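PDB 2QE6: uncharacterized protein Tfu_2867 from Thermobifida fusca, which binds S-adenosylmethionine and is probably a methyltransferase with a Rossmann-like fold, though its methyl acceptor is unknown. Local coordinates for residues R70-E75 and A267-K272. The protein carries 1 engineered substitution. Sequence-based numbering, arbitrary orientation. Where two conformers were deposited one is given.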
loop_
_atom_site.group_PDB
_atom_site.type_symbol
_atom_site.label_atom_id
_atom_site.label_comp_id
_atom_site.label_asym_id
_atom_site.label_seq_id
_atom_site.Cartn_x
_atom_site.Cartn_y
_atom_site.Cartn_z
ATOM N N ARG A 70 6.259 11.008 4.059
ATOM C CA ARG A 70 6.923 12.195 4.594
ATOM C C ARG A 70 8.284 12.411 3.925
ATOM O O ARG A 70 8.645 13.536 3.601
ATOM C CB ARG A 70 7.086 12.096 6.114
ATOM C CG ARG A 70 7.675 13.349 6.751
ATOM C CD ARG A 70 7.838 13.220 8.259
ATOM N NE ARG A 70 8.758 12.137 8.613
ATOM C CZ ARG A 70 8.502 11.153 9.471
ATOM N NH1 ARG A 70 7.337 11.082 10.105
ATOM N NH2 ARG A 70 9.434 10.235 9.700
ATOM N N PHE A 71 9.039 11.328 3.704
ATOM C CA PHE A 71 10.314 11.424 2.977
ATOM C C PHE A 71 10.081 11.951 1.552
ATOM O O PHE A 71 10.744 12.887 1.089
ATOM C CB PHE A 71 11.033 10.060 2.936
ATOM C CG PHE A 71 12.074 9.950 1.856
ATOM C CD1 PHE A 71 13.320 10.513 2.013
ATOM C CD2 PHE A 71 11.816 9.231 0.696
ATOM C CE1 PHE A 71 14.293 10.413 0.998
ATOM C CE2 PHE A 71 12.770 9.152 -0.322
ATOM C CZ PHE A 71 14.002 9.732 -0.164
ATOM N N LEU A 72 9.109 11.370 0.876
ATOM C CA LEU A 72 8.839 11.689 -0.525
ATOM C C LEU A 72 8.358 13.106 -0.724
ATOM O O LEU A 72 8.841 13.807 -1.618
ATOM C CB LEU A 72 7.808 10.717 -1.086
ATOM C CG LEU A 72 8.290 9.303 -1.346
ATOM C CD1 LEU A 72 7.109 8.380 -1.588
ATOM C CD2 LEU A 72 9.344 9.235 -2.482
ATOM N N ALA A 73 7.407 13.538 0.115
ATOM C CA ALA A 73 6.736 14.840 -0.078
ATOM C C ALA A 73 7.570 16.017 0.446
ATOM O O ALA A 73 7.405 17.166 0.003
ATOM C CB ALA A 73 5.343 14.808 0.580
ATOM N N GLY A 74 8.446 15.732 1.406
ATOM C CA GLY A 74 9.303 16.733 2.004
ATOM C C GLY A 74 10.665 16.743 1.354
ATOM O O GLY A 74 10.915 17.500 0.425
ATOM N N GLU A 75 11.525 15.871 1.847
ATOM C CA GLU A 75 12.902 15.742 1.419
ATOM C C GLU A 75 13.085 15.477 -0.082
ATOM O O GLU A 75 13.874 16.162 -0.731
ATOM C CB GLU A 75 13.542 14.621 2.232
ATOM C CG GLU A 75 15.052 14.549 2.163
ATOM C CD GLU A 75 15.617 13.522 3.144
ATOM O OE1 GLU A 75 14.982 13.293 4.222
ATOM O OE2 GLU A 75 16.677 12.927 2.811
ATOM N N ALA A 267 9.817 -3.091 3.274
ATOM C CA ALA A 267 9.537 -1.844 2.588
ATOM C C ALA A 267 10.773 -1.466 1.749
ATOM O O ALA A 267 11.907 -1.774 2.131
ATOM C CB ALA A 267 9.266 -0.720 3.607
ATOM N N GLY A 268 10.541 -0.770 0.633
ATOM C CA GLY A 268 11.608 -0.205 -0.182
ATOM C C GLY A 268 11.076 0.991 -0.957
ATOM O O GLY A 268 9.910 1.035 -1.299
ATOM N N ILE A 269 11.939 1.963 -1.200
ATOM C CA ILE A 269 11.646 3.078 -2.090
ATOM C C ILE A 269 12.824 3.194 -3.056
ATOM O O ILE A 269 13.984 3.175 -2.637
ATOM C CB ILE A 269 11.481 4.406 -1.354
ATOM C CG1 ILE A 269 10.248 4.379 -0.464
ATOM C CG2 ILE A 269 11.326 5.579 -2.373
ATOM C CD1 ILE A 269 9.947 5.718 0.162
ATOM N N GLY A 270 12.520 3.253 -4.341
ATOM C CA GLY A 270 13.524 3.386 -5.385
ATOM C C GLY A 270 13.261 4.599 -6.250
ATOM O O GLY A 270 12.103 4.968 -6.479
ATOM N N ARG A 271 14.336 5.194 -6.756
ATOM C CA ARG A 271 14.256 6.397 -7.572
ATOM C C ARG A 271 14.587 6.065 -9.036
ATOM O O ARG A 271 15.536 5.359 -9.314
ATOM C CB ARG A 271 15.221 7.444 -7.022
ATOM C CG ARG A 271 15.176 8.786 -7.707
ATOM C CD ARG A 271 16.173 9.735 -7.105
ATOM N NE ARG A 271 17.547 9.278 -7.274
ATOM C CZ ARG A 271 18.292 9.513 -8.349
ATOM N NH1 ARG A 271 17.811 10.212 -9.348
ATOM N NH2 ARG A 271 19.521 9.041 -8.419
ATOM N N LYS A 272 13.790 6.587 -9.963
ATOM C CA LYS A 272 14.049 6.443 -11.394
ATOM C C LYS A 272 15.131 7.407 -11.796
ATOM O O LYS A 272 15.045 8.581 -11.520
ATOM C CB LYS A 272 12.775 6.720 -12.224
ATOM C CG LYS A 272 12.934 6.384 -13.653
ATOM C CD LYS A 272 11.606 6.308 -14.396
ATOM C CE LYS A 272 11.745 5.658 -15.768
ATOM N NZ LYS A 272 10.400 5.550 -16.442
#
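Ile269 meets Phe71 and Leu72 with two different branches, and its side chain is the one to follow. From the strand its CB points at the last turns of the helix, and there the chain divides. CG2 runs toward Leu72, whose own tip comes to meet it: Leu72 CD2 sits 4.2 Å from Ile269 CG2. The other arm, CG1, lies anti to the carbonyl carbon (chi1 -66°), and the next torsion extends it (chi2 -173°), which carries CD1 to the ring of Phe71. Ile269 CD1 stops 4.0 Å from Phe71 CD2, approaching the ring obliquely as the two side chains slide past one another in opposite directions. Glu75 OE2, one turn on from Phe71, lies in the plane of the ring at its edge. The same ring takes part in a cation-pi interaction with Arg248.

Contact is thus purely apolar and modest, 107 Å² in all, made by side chains alone, while the nearest CA atoms, those of Leu72 and Ile269, stay 9.2 Å apart. Tyr191 and Phe193 of the adjacent strand 191-197, together with Trp247, also pack on Ile269; Leu72 in turn touches Tyr191 and Phe81. The arrangement is helix-on-sheet packing of a Rossmann-like fold with the 3-2-1-4-5-7-6 strand order of class I S-adenosylmethionine-dependent methyltransferases: the C-terminal part of helix 54-75 rests against strand 265-271, which runs antiparallel between 191-197 and 235-243, while helix 94-101 flanks the helix at Arg70 and Ala73.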